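PDB 4NEK: enoyl-CoA hydratase/carnithine racemase from Magnetospirillum magneticum, which probably acts as a crotonase-family enoyl-CoA isomerase, shifting the double bond of unsaturated acyl-CoA thioesters from position 3 to position 2. Local coordinates for residues Thr122-Pro127 with Glu160-Asp165. Residues are numbered along the deposited sequence; the frame is centred on the assembly and turned at random.
Sequences TRFHMP and EPFGVD
The Phe162 ring takes Phe124 CB over one face, 3.5 Å from the ring centroid, while the methyl CE of selenomethionine Met126 and Glu160 O lie at its edge. The two phenyl planes are nearly parallel (12°) but displaced, with centroids 5.3 Å apart, so CB rather than the Phe124 ring sits over the Phe162 face. Phe124 carries Thr122 CG2 on one face and has Phe162 O and Val164 CG1 at its edge. The His125 imidazole is sandwiched between Pro161 CB, 4.0 Å from its centroid, and Pro127 CB, and its NE2 is hydrogen-bonded to Gly159 O. Pro161 CB also lies over one face of the Arg123 guanidinium. An alanine at Phe162 would remove the face under Phe124 CB and the contact with Met126 CE, and would probably loosen the packing between strand 123-125 and the loop entering helix 164-169. Between the backbones, Phe124 N donates to Phe162 O (2.8 Å) and Phe162 N to Phe124 O (2.9 Å), a single antiparallel hydrogen-bonded pair. One water donates to Thr122 O and accepts from Val164 N; another accepts from Met126 N and donates to Glu160 O. Backbone polar groups are thus satisfied within a largely buried contact, leaving side chains to pack through apolar and CH-pi contacts.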
ATOM      1  N   THR C 122     -18.128   0.423   5.720  1.00 23.01           N
ATOM      2  CA  THR C 122     -18.688  -0.789   5.127  1.00 21.79           C
ATOM      3  C   THR C 122     -18.028  -2.066   5.643  1.00 22.16           C
ATOM      4  O   THR C 122     -16.801  -2.151   5.784  1.00 22.85           O
ATOM      5  CB  THR C 122     -18.555  -0.768   3.617  1.00 20.92           C
ATOM      6  OG1 THR C 122     -19.063   0.476   3.119  1.00 20.98           O
ATOM      7  CG2 THR C 122     -19.304  -1.881   2.989  1.00 21.68           C
ATOM      8  N   ARG C 123     -18.859  -3.045   5.940  1.00 22.79           N
ATOM      9  CA  ARG C 123     -18.408  -4.332   6.467  1.00 27.11           C
ATOM     10  C   ARG C 123     -18.810  -5.445   5.481  1.00 25.75           C
ATOM     11  O   ARG C 123     -19.987  -5.635   5.211  1.00 25.01           O
ATOM     12  CB  ARG C 123     -19.040  -4.536   7.797  1.00 27.21           C
ATOM     13  CG  ARG C 123     -18.510  -5.680   8.604  1.00 33.35           C
ATOM     14  CD  ARG C 123     -19.252  -5.750   9.942  1.00 33.44           C
ATOM     15  NE  ARG C 123     -19.000  -7.043  10.543  1.00 38.24           N
ATOM     16  CZ  ARG C 123     -19.744  -8.140  10.385  1.00 44.20           C
ATOM     17  NH1 ARG C 123     -20.836  -8.117   9.650  1.00 47.02           N
ATOM     18  NH2 ARG C 123     -19.375  -9.284  10.970  1.00 47.84           N
ATOM     19  N   PHE C 124     -17.821  -6.100   4.895  1.00 23.25           N
ATOM     20  CA  PHE C 124     -18.069  -7.124   3.892  1.00 24.19           C
ATOM     21  C   PHE C 124     -17.972  -8.475   4.563  1.00 26.47           C
ATOM     22  O   PHE C 124     -17.131  -8.671   5.444  1.00 26.37           O
ATOM     23  CB  PHE C 124     -17.027  -7.061   2.794  1.00 24.11           C
ATOM     24  CG  PHE C 124     -16.978  -5.746   2.083  1.00 23.22           C
ATOM     25  CD1 PHE C 124     -16.195  -4.723   2.576  1.00 24.72           C
ATOM     26  CD2 PHE C 124     -17.740  -5.528   0.939  1.00 21.49           C
ATOM     27  CE1 PHE C 124     -16.171  -3.492   1.937  1.00 25.40           C
ATOM     28  CE2 PHE C 124     -17.720  -4.323   0.297  1.00 22.79           C
ATOM     29  CZ  PHE C 124     -16.928  -3.299   0.787  1.00 24.36           C
ATOM     30  N   HIS C 125     -18.826  -9.424   4.182  1.00 27.10           N
ATOM     31  CA  HIS C 125     -18.801 -10.729   4.857  1.00 26.06           C
ATOM     32  C   HIS C 125     -19.437 -11.788   4.010  1.00 25.60           C
ATOM     33  O   HIS C 125     -20.496 -11.570   3.477  1.00 21.67           O
ATOM     34  CB  HIS C 125     -19.542 -10.614   6.184  1.00 27.14           C
ATOM     35  CG  HIS C 125     -19.225 -11.694   7.153  1.00 28.74           C
ATOM     36  ND1 HIS C 125     -19.888 -11.825   8.353  1.00 29.93           N
ATOM     37  CD2 HIS C 125     -18.333 -12.712   7.101  1.00 30.36           C
ATOM     38  CE1 HIS C 125     -19.426 -12.879   8.997  1.00 30.52           C
ATOM     39  NE2 HIS C 125     -18.467 -13.425   8.268  1.00 29.92           N
HETATM   40  N   MSE C 126     -18.754 -12.921   3.890  1.00 28.85           N
HETATM   41  CA  MSE C 126     -19.279 -14.098   3.218  1.00 31.12           C
HETATM   42  C   MSE C 126     -19.270 -15.288   4.159  1.00 28.58           C
HETATM   43  O   MSE C 126     -18.446 -16.177   4.015  1.00 28.77           O
HETATM   44  CB  MSE C 126     -18.401 -14.366   2.019  1.00 32.75           C
HETATM   45  CG  MSE C 126     -18.682 -13.270   1.001  1.00 38.21           C
HETATM   46 SE   MSE C 126     -17.279 -13.263  -0.403  1.00 45.57          SE
HETATM   47  CE  MSE C 126     -17.111 -11.341  -0.815  1.00 49.98           C
ATOM     48  N   PRO C 127     -20.231 -15.360   5.088  1.00 28.59           N
ATOM     49  CA  PRO C 127     -20.221 -16.350   6.156  1.00 29.86           C
ATOM     50  C   PRO C 127     -20.849 -17.738   5.842  1.00 29.42           C
ATOM     51  O   PRO C 127     -21.210 -18.447   6.769  1.00 36.21           O
ATOM     52  CB  PRO C 127     -21.064 -15.655   7.218  1.00 31.72           C
ATOM     53  CG  PRO C 127     -22.161 -15.017   6.417  1.00 29.62           C
ATOM     54  CD  PRO C 127     -21.490 -14.591   5.113  1.00 30.88           C
ATOM     55  N   GLU C 160     -14.384 -15.019   7.542  1.00 22.72           N
ATOM     56  CA  GLU C 160     -14.125 -13.800   8.266  1.00 26.00           C
ATOM     57  C   GLU C 160     -14.535 -12.543   7.519  1.00 23.88           C
ATOM     58  O   GLU C 160     -14.324 -12.425   6.313  1.00 22.06           O
ATOM     59  CB  GLU C 160     -12.657 -13.697   8.607  1.00 28.67           C
ATOM     60  CG  GLU C 160     -12.282 -14.612   9.756  1.00 35.82           C
ATOM     61  CD  GLU C 160     -10.785 -14.584  10.077  1.00 39.68           C
ATOM     62  OE1 GLU C 160     -10.021 -13.886   9.341  1.00 42.32           O
ATOM     63  OE2 GLU C 160     -10.387 -15.276  11.051  1.00 38.38           O
ATOM     64  N   PRO C 161     -15.125 -11.583   8.239  1.00 23.36           N
ATOM     65  CA  PRO C 161     -15.524 -10.346   7.611  1.00 23.37           C
ATOM     66  C   PRO C 161     -14.316  -9.509   7.311  1.00 21.95           C
ATOM     67  O   PRO C 161     -13.271  -9.731   7.890  1.00 24.07           O
ATOM     68  CB  PRO C 161     -16.383  -9.674   8.674  1.00 24.29           C
ATOM     69  CG  PRO C 161     -15.945 -10.221   9.943  1.00 23.81           C
ATOM     70  CD  PRO C 161     -15.548 -11.640   9.639  1.00 26.04           C
ATOM     71  N   PHE C 162     -14.437  -8.580   6.377  1.00 20.42           N
ATOM     72  CA  PHE C 162     -13.325  -7.718   6.038  1.00 18.94           C
ATOM     73  C   PHE C 162     -13.866  -6.363   5.683  1.00 18.69           C
ATOM     74  O   PHE C 162     -15.081  -6.198   5.596  1.00 18.66           O
ATOM     75  CB  PHE C 162     -12.482  -8.312   4.896  1.00 18.91           C
ATOM     76  CG  PHE C 162     -13.235  -8.531   3.616  1.00 18.73           C
ATOM     77  CD1 PHE C 162     -13.990  -9.699   3.427  1.00 19.25           C
ATOM     78  CD2 PHE C 162     -13.209  -7.585   2.619  1.00 17.91           C
ATOM     79  CE1 PHE C 162     -14.703  -9.908   2.239  1.00 19.47           C
ATOM     80  CE2 PHE C 162     -13.922  -7.772   1.439  1.00 18.97           C
ATOM     81  CZ  PHE C 162     -14.663  -8.941   1.251  1.00 19.35           C
ATOM     82  N   GLY C 163     -12.932  -5.413   5.524  1.00 18.63           N
ATOM     83  CA  GLY C 163     -13.232  -4.008   5.444  1.00 18.61           C
ATOM     84  C   GLY C 163     -12.795  -3.426   4.133  1.00 19.40           C
ATOM     85  O   GLY C 163     -12.342  -4.149   3.238  1.00 18.91           O
ATOM     86  N   VAL C 164     -12.936  -2.112   4.042  1.00 18.30           N
ATOM     87  CA  VAL C 164     -12.647  -1.379   2.833  1.00 19.44           C
ATOM     88  C   VAL C 164     -11.174  -1.426   2.438  1.00 20.25           C
ATOM     89  O   VAL C 164     -10.866  -1.324   1.239  1.00 21.24           O
ATOM     90  CB  VAL C 164     -13.125   0.084   2.936  1.00 19.99           C
ATOM     91  CG1 VAL C 164     -14.645   0.128   3.031  1.00 19.96           C
ATOM     92  CG2 VAL C 164     -12.495   0.808   4.145  1.00 19.30           C
ATOM     93  N   ASP C 165     -10.286  -1.606   3.407  1.00 19.19           N
ATOM     94  CA  ASP C 165      -8.890  -1.793   3.083  1.00 21.39           C
ATOM     95  C   ASP C 165      -8.659  -2.968   2.150  1.00 22.01           C
ATOM     96  O   ASP C 165      -8.108  -2.846   1.055  1.00 24.69           O
ATOM     97  CB  ASP C 165      -8.055  -1.913   4.348  1.00 23.96           C
ATOM     98  CG  ASP C 165      -8.545  -3.022   5.328  1.00 30.42           C
ATOM     99  OD1 ASP C 165      -9.704  -3.516   5.273  1.00 27.60           O
ATOM    100  OD2 ASP C 165      -7.702  -3.449   6.159  1.00 35.78           O
TER
HETATM  101  O   HOH W   1     -14.389  -1.383   6.614  1.00 22.04           O
HETATM  102  O   HOH W   2     -16.118 -13.451   4.543  1.00 25.51           O